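Local coordinates for sensor protein KdpD (Escherichia coli, PDB 4Y2F) that acts as a potassium-sensing histidine kinase, represented here by its GAF domain, which probably takes part in sensing or relaying the signal, at residues Y6-A11 / L126-A131; Q19-T24 / N130-L135; A75-D80 / Q111-E116; Q88-K93 / R119-F124. One frame throughout, in Å; residues are numbered along the deposited sequence.

Nearly the whole chain is a loop closed by its last helix, 115-142. Starting at the N terminus, helix 4-13 makes contact 1 with residues 126-131, and the next helix, 18-33, makes contact 2 with residues 130-135; these two long loops end on the same stretch, the contact centres about 8 Å apart. Nested inside both are contacts 3 and 4, whose segments alternate along the chain and therefore cross. Contact 3 ties the turn after strand 75-76 to the junction leading into helix 115-142; contact 4 sets strand 88-94, the neighbour of 75-76 in the sheet, against the same helix. Together they bind two N-terminal helices and one sheet edge to that helix and its lead-in link.

Contact 1: Y6-A11 / L126-A131; sequences YEMSKA and LLVANA
Tyr6 O is gripped by two donors, Ser9 OG and Lys10 N, and the first of these belongs to a residue that touches Leu127 on the other helix. The hydroxyl bond measures 2.8 Å from Ser9 OG to Tyr6 O; it comes in tilted 22° from the carbonyl plane, on the same face as the helical bond from Lys10 N. Ser9 can make it because its OG lies between the backbone N and the carbonyl carbon, folded back on its own helix. The buried hydroxyl is thus satisfied locally, and the serine offers its carbon side to the neighbour: Ser9 CB rests 4.2 Å from Leu127 CD1.

Most of the remaining contact is made by Met8. With CG anti to the backbone N (chi1 -175°) the chain runs out straight as far as SD and then bends, delivering the terminal methyl. Met8 CE lies 4.0 Å from Leu127 CB and, a little to one side, 4.1 Å from Val128 CG2. The thioether crosses the valine at about a right angle, with SD also close to that same methyl branch. Across segments 6-11 and 126-131 the contact is van der Waals only; the same Met8 methyl also packs on the Phe124 ring. The two helical segments run almost parallel, at 10°, with axes 10.5 Å apart.

Helix 18-33 flanks the pair, sending Phe28 against Met8 and Ser25 against Val128. Leu126 and Leu127 meet Leu127 and Leu126 of the second subunit. Val128 also reaches Leu92: here helix 115-142 has strand 88-94 on one side and helix 4-13 on another.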
# COMPACT_ATOMS: atom_id res chain seq x y z
N TYR A 6 -7.00 -4.16 -4.46
CA TYR A 6 -7.52 -2.91 -4.99
C TYR A 6 -8.86 -2.55 -4.35
O TYR A 6 -9.09 -1.39 -4.00
CB TYR A 6 -7.66 -3.03 -6.51
CG TYR A 6 -8.39 -1.89 -7.17
CD1 TYR A 6 -7.70 -0.76 -7.58
CD2 TYR A 6 -9.76 -1.95 -7.40
CE1 TYR A 6 -8.36 0.29 -8.19
CE2 TYR A 6 -10.42 -0.90 -8.00
CZ TYR A 6 -9.72 0.21 -8.40
OH TYR A 6 -10.38 1.26 -9.01
N GLU A 7 -9.76 -3.53 -4.19
CA GLU A 7 -11.06 -3.24 -3.59
C GLU A 7 -10.91 -2.84 -2.13
O GLU A 7 -11.61 -1.93 -1.65
CB GLU A 7 -12.02 -4.41 -3.74
CG GLU A 7 -12.60 -4.57 -5.15
CD GLU A 7 -13.41 -3.36 -5.60
OE1 GLU A 7 -14.22 -2.84 -4.81
OE2 GLU A 7 -13.23 -2.94 -6.77
N MET A 8 -10.01 -3.49 -1.39
CA MET A 8 -9.77 -3.08 -0.02
C MET A 8 -9.18 -1.67 0.04
O MET A 8 -9.57 -0.87 0.89
CB MET A 8 -8.86 -4.07 0.71
CG MET A 8 -8.70 -3.70 2.20
SD MET A 8 -7.58 -4.74 3.15
CE MET A 8 -6.01 -4.34 2.39
N SER A 9 -8.29 -1.34 -0.90
CA SER A 9 -7.70 0.00 -0.90
C SER A 9 -8.77 1.07 -1.09
O SER A 9 -8.71 2.15 -0.47
CB SER A 9 -6.61 0.11 -1.98
OG SER A 9 -7.15 0.44 -3.25
N LYS A 10 -9.77 0.81 -1.94
CA LYS A 10 -10.87 1.76 -2.09
C LYS A 10 -11.64 1.93 -0.79
O LYS A 10 -12.00 3.05 -0.42
CB LYS A 10 -11.82 1.30 -3.20
CG LYS A 10 -11.27 1.48 -4.61
CD LYS A 10 -12.09 0.69 -5.63
CE LYS A 10 -13.47 1.28 -5.87
NZ LYS A 10 -14.19 0.53 -6.95
N ALA A 11 -11.87 0.82 -0.08
CA ALA A 11 -12.62 0.89 1.17
C ALA A 11 -11.79 1.55 2.27
O ALA A 11 -12.33 2.31 3.09
CB ALA A 11 -13.06 -0.51 1.58
N LEU A 126 0.44 -4.19 4.80
CA LEU A 126 1.09 -2.92 4.48
C LEU A 126 0.06 -1.85 4.14
O LEU A 126 0.17 -0.70 4.58
CB LEU A 126 2.05 -3.13 3.32
CG LEU A 126 2.78 -1.93 2.76
CD1 LEU A 126 3.52 -1.19 3.87
CD2 LEU A 126 3.75 -2.42 1.71
N LEU A 127 -0.98 -2.22 3.38
CA LEU A 127 -2.02 -1.25 3.05
C LEU A 127 -2.81 -0.85 4.29
O LEU A 127 -3.13 0.34 4.48
CB LEU A 127 -2.95 -1.83 1.98
CG LEU A 127 -2.39 -2.01 0.58
CD1 LEU A 127 -3.58 -2.22 -0.30
CD2 LEU A 127 -1.63 -0.78 0.12
N VAL A 128 -3.12 -1.81 5.17
CA VAL A 128 -3.79 -1.48 6.42
C VAL A 128 -2.94 -0.53 7.26
O VAL A 128 -3.43 0.45 7.82
CB VAL A 128 -4.16 -2.76 7.19
CG1 VAL A 128 -4.70 -2.40 8.56
CG2 VAL A 128 -5.18 -3.57 6.38
N ALA A 129 -1.64 -0.83 7.36
CA ALA A 129 -0.74 0.01 8.15
C ALA A 129 -0.70 1.43 7.61
O ALA A 129 -0.69 2.38 8.39
CB ALA A 129 0.66 -0.60 8.17
N ASN A 130 -0.67 1.59 6.28
CA ASN A 130 -0.66 2.92 5.69
C ASN A 130 -1.92 3.69 6.06
O ASN A 130 -1.86 4.91 6.29
CB ASN A 130 -0.58 2.81 4.16
CG ASN A 130 0.80 2.47 3.66
OD1 ASN A 130 1.78 2.50 4.41
ND2 ASN A 130 0.91 2.18 2.37
N ALA A 131 -3.07 3.01 6.10
CA ALA A 131 -4.31 3.68 6.47
C ALA A 131 -4.29 4.12 7.93
O ALA A 131 -4.66 5.26 8.25
CB ALA A 131 -5.50 2.77 6.18

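Contact 2: Q19-T24 / N130-L135; sequences QDIAAT and NALERL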
# COMPACT_ATOMS: atom_id res chain seq x y z
N GLN A 19 -11.54 2.56 13.99
CA GLN A 19 -12.54 1.50 14.01
C GLN A 19 -13.04 1.18 12.61
O GLN A 19 -13.25 0.01 12.27
CB GLN A 19 -13.69 1.87 14.95
CG GLN A 19 -14.83 0.87 14.95
CD GLN A 19 -15.66 0.92 16.22
OE1 GLN A 19 -15.51 0.08 17.10
NE2 GLN A 19 -16.53 1.92 16.31
N ASP A 20 -13.25 2.22 11.78
CA ASP A 20 -13.54 2.01 10.37
C ASP A 20 -12.47 1.15 9.70
O ASP A 20 -12.79 0.19 8.99
CB ASP A 20 -13.63 3.35 9.63
CG ASP A 20 -14.92 4.09 9.89
OD1 ASP A 20 -15.82 3.54 10.55
OD2 ASP A 20 -15.02 5.24 9.41
N ILE A 21 -11.20 1.51 9.90
CA ILE A 21 -10.11 0.77 9.27
C ILE A 21 -10.08 -0.67 9.76
O ILE A 21 -9.90 -1.61 8.98
CB ILE A 21 -8.76 1.48 9.50
CG1 ILE A 21 -8.75 2.88 8.88
CG2 ILE A 21 -7.61 0.64 8.98
CD1 ILE A 21 -9.05 2.91 7.39
N ALA A 22 -10.26 -0.86 11.07
CA ALA A 22 -10.26 -2.21 11.64
C ALA A 22 -11.39 -3.05 11.05
O ALA A 22 -11.17 -4.20 10.65
CB ALA A 22 -10.39 -2.13 13.16
N ALA A 23 -12.60 -2.49 10.97
CA ALA A 23 -13.72 -3.24 10.43
C ALA A 23 -13.49 -3.61 8.97
O ALA A 23 -13.71 -4.76 8.56
CB ALA A 23 -15.02 -2.45 10.58
N THR A 24 -13.03 -2.65 8.16
CA THR A 24 -12.73 -2.93 6.76
C THR A 24 -11.65 -3.99 6.64
O THR A 24 -11.76 -4.93 5.84
CB THR A 24 -12.28 -1.65 6.08
OG1 THR A 24 -13.37 -0.72 6.02
CG2 THR A 24 -11.78 -1.93 4.66
N ASN A 130 -0.67 1.59 6.28
CA ASN A 130 -0.66 2.92 5.69
C ASN A 130 -1.92 3.69 6.06
O ASN A 130 -1.86 4.91 6.29
CB ASN A 130 -0.58 2.81 4.16
CG ASN A 130 0.80 2.47 3.66
OD1 ASN A 130 1.78 2.50 4.41
ND2 ASN A 130 0.91 2.18 2.37
N ALA A 131 -3.07 3.01 6.10
CA ALA A 131 -4.31 3.68 6.47
C ALA A 131 -4.29 4.12 7.93
O ALA A 131 -4.66 5.26 8.25
CB ALA A 131 -5.50 2.77 6.18
N LEU A 132 -3.85 3.24 8.82
CA LEU A 132 -3.69 3.59 10.23
C LEU A 132 -2.70 4.73 10.42
O LEU A 132 -2.94 5.64 11.22
CB LEU A 132 -3.22 2.36 11.00
CG LEU A 132 -4.26 1.25 11.12
CD1 LEU A 132 -3.65 0.04 11.85
CD2 LEU A 132 -5.48 1.78 11.88
N GLU A 133 -1.59 4.70 9.67
CA GLU A 133 -0.61 5.78 9.77
C GLU A 133 -1.21 7.11 9.35
O GLU A 133 -0.99 8.14 10.00
CB GLU A 133 0.63 5.44 8.92
CG GLU A 133 1.68 6.56 8.82
CD GLU A 133 2.84 6.19 7.90
OE1 GLU A 133 2.66 5.32 7.02
OE2 GLU A 133 3.94 6.77 8.05
N ARG A 134 -1.98 7.11 8.27
CA ARG A 134 -2.61 8.34 7.80
C ARG A 134 -3.55 8.91 8.85
O ARG A 134 -3.50 10.11 9.16
CB ARG A 134 -3.34 8.08 6.48
CG ARG A 134 -4.02 9.32 5.95
CD ARG A 134 -4.66 9.06 4.61
NE ARG A 134 -5.77 8.11 4.72
CZ ARG A 134 -5.74 6.87 4.24
NH1 ARG A 134 -4.66 6.41 3.62
NH2 ARG A 134 -6.80 6.09 4.39
N LEU A 135 -4.42 8.07 9.42
CA LEU A 135 -5.38 8.58 10.39
C LEU A 135 -4.70 9.06 11.67
O LEU A 135 -5.06 10.10 12.22
CB LEU A 135 -6.42 7.51 10.72
CG LEU A 135 -7.43 7.14 9.64
CD1 LEU A 135 -8.42 6.14 10.20
CD2 LEU A 135 -8.15 8.36 9.11
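No flat group carries the contact between Ile21 and its partners Ala131, Leu132 and Leu135: in place of ring faces and edges there are only aliphatic branches, with Ala131 CB touched by both arms of Ile21. On the 19-24 side Ile21 alone makes these contacts. The Ile21 and Leu132 side chains slide past each other in opposite directions, which brings Ile21 CG2, anti to the backbone N, to 3.8 Å from Leu132 CD2. The other branch lies beside the backbone N. The side chains of Ile21 and Leu135 reach toward each other tip to tip, and Leu135 CD1 comes to a tight 3.5 Å from the methylene Ile21 CG1, while the terminal Ile21 CD1 settles 3.8 Å from Ala131 CB, whose small methyl lets the isoleucine come close to the helix backbone.

Segments 19-24 and 130-135 are nearly antiparallel, at 173°, with axes 10.1 Å apart, and the CA atoms of Ile21 and Ala131 are the nearest across them. Cutting Ile21 back to an alanine is likely to open a gap facing Ala131, Leu132 and Leu135 and to leave both leucine ends freer to turn.

Beyond the pair, Leu12 of helix 4-13 packs on Ile21, and Leu132 reaches Tyr99 and Leu41 on the sheet. Because every touching atom is carbon, the contact has no directional bond to fix its register. Complementary shape and the burial of apolar surface hold 19-24 against 130-135 here.

Contact 3: A75-D80 / Q111-E116; sequences AGAGTD and QLMIPE
The chain turns sharply from Gly76 to Thr79 in a type II beta turn, and its two central residues, Ala77 and Gly78, are the ones that meet Met113. Gly76 O closes the turn, accepting Thr79 N at 3.1 Å and also the side chain of the same residue, with Thr79 OG1 at 2.8 Å lying in the carbonyl plane on a lone pair.

Met113 curls toward this turn, with CG anti to the carbonyl carbon (chi1 -61°) and further bends at chi2 and chi3 that swing the methyl toward it. Met113 CE sits 3.7 Å from Gly78 CA, and the same methyl lies 3.8 Å from Ala77 O. Further back, Met113 SD passes 4.3 Å from Ala77 CB. Gly78 suits the place twice over, since its positive phi of 88° disfavours a side chain and a beta carbon would run into Met113 CE.

Gln88 on strand 88-94 packs against Met113, and its NE2 makes a weak hydrogen bond to Ala77 O. The turn, which follows on from edge strand 75-76, rests on Met113 in the short link between helix 109-112 and helix 115-142, and Gln118 of helix 115-142 also touches the methionine.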
# COMPACT_ATOMS: atom_id res chain seq x y z
N ALA A 75 4.55 -13.19 15.38
CA ALA A 75 4.57 -14.33 16.28
C ALA A 75 3.47 -15.30 15.81
O ALA A 75 2.68 -15.00 14.90
CB ALA A 75 4.41 -13.88 17.73
N GLY A 76 3.41 -16.44 16.44
CA GLY A 76 2.45 -17.42 16.03
C GLY A 76 3.00 -18.27 14.90
O GLY A 76 4.21 -18.39 14.69
N ALA A 77 2.07 -18.87 14.18
CA ALA A 77 2.44 -19.81 13.12
C ALA A 77 3.37 -19.16 12.10
O ALA A 77 3.17 -18.02 11.68
CB ALA A 77 1.17 -20.32 12.43
N GLY A 78 4.39 -19.92 11.69
CA GLY A 78 5.36 -19.42 10.75
C GLY A 78 6.53 -18.70 11.39
O GLY A 78 7.42 -18.23 10.66
N THR A 79 6.57 -18.62 12.72
CA THR A 79 7.66 -17.98 13.46
C THR A 79 8.19 -18.93 14.52
O THR A 79 7.61 -19.98 14.80
CB THR A 79 7.22 -16.68 14.15
OG1 THR A 79 6.53 -16.97 15.38
CG2 THR A 79 6.31 -15.84 13.25
N ASP A 80 9.29 -18.53 15.15
CA ASP A 80 9.88 -19.31 16.23
C ASP A 80 9.30 -18.96 17.60
O ASP A 80 9.75 -19.52 18.60
CB ASP A 80 11.39 -19.17 16.22
CG ASP A 80 12.03 -19.85 15.01
OD1 ASP A 80 11.48 -20.86 14.54
OD2 ASP A 80 13.09 -19.38 14.55
N GLN A 111 -3.44 -23.93 4.19
CA GLN A 111 -3.75 -23.05 3.07
C GLN A 111 -3.21 -21.65 3.32
O GLN A 111 -2.57 -21.06 2.43
CB GLN A 111 -5.26 -23.03 2.90
CG GLN A 111 -5.77 -22.13 1.78
CD GLN A 111 -7.25 -21.81 1.93
OE1 GLN A 111 -7.64 -21.06 2.83
NE2 GLN A 111 -8.07 -22.38 1.06
N LEU A 112 -3.40 -21.10 4.52
CA LEU A 112 -2.91 -19.76 4.81
C LEU A 112 -1.39 -19.69 4.72
O LEU A 112 -0.85 -18.66 4.31
CB LEU A 112 -3.36 -19.35 6.22
CG LEU A 112 -2.89 -17.96 6.67
CD1 LEU A 112 -3.52 -16.90 5.80
CD2 LEU A 112 -3.22 -17.73 8.12
N MET A 113 -0.71 -20.76 5.10
CA MET A 113 0.75 -20.75 5.18
C MET A 113 1.43 -21.05 3.84
O MET A 113 2.66 -21.03 3.78
CB MET A 113 1.23 -21.72 6.26
CG MET A 113 0.73 -21.37 7.68
SD MET A 113 0.93 -19.64 8.20
CE MET A 113 2.72 -19.50 8.17
N ILE A 114 0.65 -21.29 2.79
CA ILE A 114 1.25 -21.37 1.45
C ILE A 114 2.06 -20.09 1.21
O ILE A 114 1.53 -18.98 1.43
CB ILE A 114 0.15 -21.51 0.38
CG1 ILE A 114 -0.53 -22.88 0.49
CG2 ILE A 114 0.73 -21.25 -1.03
CD1 ILE A 114 -1.73 -23.04 -0.42
N PRO A 115 3.32 -20.17 0.80
CA PRO A 115 4.13 -18.94 0.70
C PRO A 115 3.52 -17.85 -0.16
O PRO A 115 3.55 -16.68 0.25
CB PRO A 115 5.49 -19.46 0.20
CG PRO A 115 5.58 -20.86 0.84
CD PRO A 115 4.16 -21.39 0.72
N GLU A 116 2.92 -18.18 -1.30
CA GLU A 116 2.26 -17.17 -2.10
C GLU A 116 1.16 -16.45 -1.32
O GLU A 116 1.01 -15.23 -1.44
CB GLU A 116 1.71 -17.80 -3.38
CG GLU A 116 0.92 -16.81 -4.23
CD GLU A 116 0.59 -17.32 -5.62
OE1 GLU A 116 0.58 -18.55 -5.82
OE2 GLU A 116 0.34 -16.48 -6.51

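Contact 4: Q88-K93 / R119-F124; sequences QILPLK and RLLETF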
# COMPACT_ATOMS: atom_id res chain seq x y z
N GLN A 88 -1.82 -16.62 13.27
CA GLN A 88 -0.67 -15.73 13.14
C GLN A 88 -0.94 -14.42 13.86
O GLN A 88 -2.07 -13.94 13.90
CB GLN A 88 -0.39 -15.42 11.68
CG GLN A 88 -0.14 -16.65 10.83
CD GLN A 88 0.34 -16.27 9.47
OE1 GLN A 88 -0.45 -15.96 8.60
NE2 GLN A 88 1.66 -16.27 9.28
N ILE A 89 0.13 -13.84 14.43
CA ILE A 89 0.09 -12.51 15.01
C ILE A 89 1.01 -11.65 14.15
O ILE A 89 2.23 -11.88 14.11
CB ILE A 89 0.56 -12.51 16.47
CG1 ILE A 89 -0.40 -13.34 17.33
CG2 ILE A 89 0.63 -11.10 16.99
CD1 ILE A 89 0.04 -13.39 18.79
N LEU A 90 0.43 -10.67 13.44
CA LEU A 90 1.17 -9.93 12.41
C LEU A 90 1.20 -8.44 12.72
O LEU A 90 0.14 -7.81 12.87
CB LEU A 90 0.55 -10.17 11.03
CG LEU A 90 0.54 -11.65 10.63
CD1 LEU A 90 -0.23 -11.80 9.34
CD2 LEU A 90 1.95 -12.19 10.48
N PRO A 91 2.37 -7.83 12.80
CA PRO A 91 2.41 -6.37 12.97
C PRO A 91 1.94 -5.64 11.72
O PRO A 91 2.23 -6.04 10.59
CB PRO A 91 3.88 -6.09 13.27
CG PRO A 91 4.62 -7.24 12.66
CD PRO A 91 3.71 -8.44 12.81
N LEU A 92 1.19 -4.56 11.94
CA LEU A 92 0.77 -3.67 10.87
C LEU A 92 1.80 -2.55 10.80
O LEU A 92 1.70 -1.55 11.52
CB LEU A 92 -0.62 -3.13 11.15
CG LEU A 92 -1.63 -4.25 11.38
CD1 LEU A 92 -2.96 -3.69 11.87
CD2 LEU A 92 -1.83 -5.08 10.11
N LYS A 93 2.80 -2.70 9.93
CA LYS A 93 3.96 -1.83 9.93
C LYS A 93 4.01 -1.00 8.66
O LYS A 93 3.73 -1.49 7.56
CB LYS A 93 5.26 -2.64 9.98
CG LYS A 93 5.38 -3.57 11.14
CD LYS A 93 6.72 -4.28 11.11
CE LYS A 93 7.86 -3.34 11.44
NZ LYS A 93 9.12 -4.10 11.74
N ARG A 119 2.78 -14.02 1.10
CA ARG A 119 3.25 -12.80 0.45
C ARG A 119 2.09 -11.86 0.17
O ARG A 119 2.22 -10.64 0.36
CB ARG A 119 4.02 -13.15 -0.82
CG ARG A 119 5.33 -13.89 -0.54
CD ARG A 119 6.22 -14.05 -1.78
NE ARG A 119 5.61 -14.85 -2.84
CZ ARG A 119 5.76 -16.17 -2.98
NH1 ARG A 119 6.46 -16.87 -2.09
NH2 ARG A 119 5.17 -16.80 -3.98
N LEU A 120 0.94 -12.40 -0.23
CA LEU A 120 -0.24 -11.56 -0.45
C LEU A 120 -0.71 -10.94 0.86
O LEU A 120 -1.03 -9.74 0.91
CB LEU A 120 -1.37 -12.38 -1.10
CG LEU A 120 -2.62 -11.54 -1.34
CD1 LEU A 120 -2.34 -10.41 -2.35
CD2 LEU A 120 -3.74 -12.43 -1.84
N LEU A 121 -0.73 -11.73 1.94
CA LEU A 121 -1.16 -11.21 3.22
C LEU A 121 -0.24 -10.10 3.70
O LEU A 121 -0.71 -9.12 4.30
CB LEU A 121 -1.23 -12.34 4.23
CG LEU A 121 -1.68 -11.97 5.65
CD1 LEU A 121 -3.04 -11.30 5.66
CD2 LEU A 121 -1.72 -13.26 6.50
N GLU A 122 1.06 -10.21 3.43
CA GLU A 122 1.96 -9.12 3.81
C GLU A 122 1.60 -7.83 3.10
O GLU A 122 1.64 -6.75 3.71
CB GLU A 122 3.41 -9.50 3.56
CG GLU A 122 4.32 -8.37 3.97
CD GLU A 122 5.76 -8.76 3.94
OE1 GLU A 122 6.23 -9.39 4.91
OE2 GLU A 122 6.42 -8.45 2.93
N THR A 123 1.23 -7.91 1.82
CA THR A 123 0.83 -6.71 1.11
C THR A 123 -0.44 -6.12 1.71
O THR A 123 -0.56 -4.90 1.86
CB THR A 123 0.61 -7.03 -0.37
OG1 THR A 123 1.81 -7.61 -0.91
CG2 THR A 123 0.31 -5.76 -1.14
N PHE A 124 -1.38 -6.99 2.11
CA PHE A 124 -2.58 -6.49 2.79
C PHE A 124 -2.22 -5.73 4.06
O PHE A 124 -2.72 -4.62 4.29
CB PHE A 124 -3.53 -7.66 3.10
CG PHE A 124 -4.49 -7.98 1.99
CD1 PHE A 124 -4.03 -8.51 0.79
CD2 PHE A 124 -5.85 -7.75 2.14
CE1 PHE A 124 -4.92 -8.80 -0.24
CE2 PHE A 124 -6.74 -8.04 1.12
CZ PHE A 124 -6.27 -8.56 -0.07
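Different first torsions bring Leu90 and Leu121 together: the strand leucine holds CG anti to the carbonyl carbon (chi1 -59°), whereas the helix leucine holds it anti to the backbone N (chi1 -180°). Each thereby extends a branch toward the other, and the two side chains meet at an oblique angle. Leu90 CD1 presses to 3.5 Å from Leu121 CD2, a snug methyl-to-methyl contact, with Leu121 CG lying 4.0 Å from that same Leu90 methyl.

Leu121 CD2 has a second neighbour along the strand. Gln88, extended beyond CG, approaches from the opposite direction and places OE1 3.6 Å from Leu121 CD2, a van der Waals contact of an amide oxygen with a methyl. Gln88 and Leu90, two residues apart, both point toward the helix, as expected on one face of a strand. Both ends of the amide are hydrogen-bonded beyond this contact, NE2 to Gln118 OE1, one turn of helix before Leu121; together these bonds help fix how the amide is rotated.

Strand 88-94 is paired with strand 97-106 and with edge strand 75-76. A long C-terminal helix lying on one face of an antiparallel sheet of strand order 2-1-5-4-3 is a feature of the GAF fold.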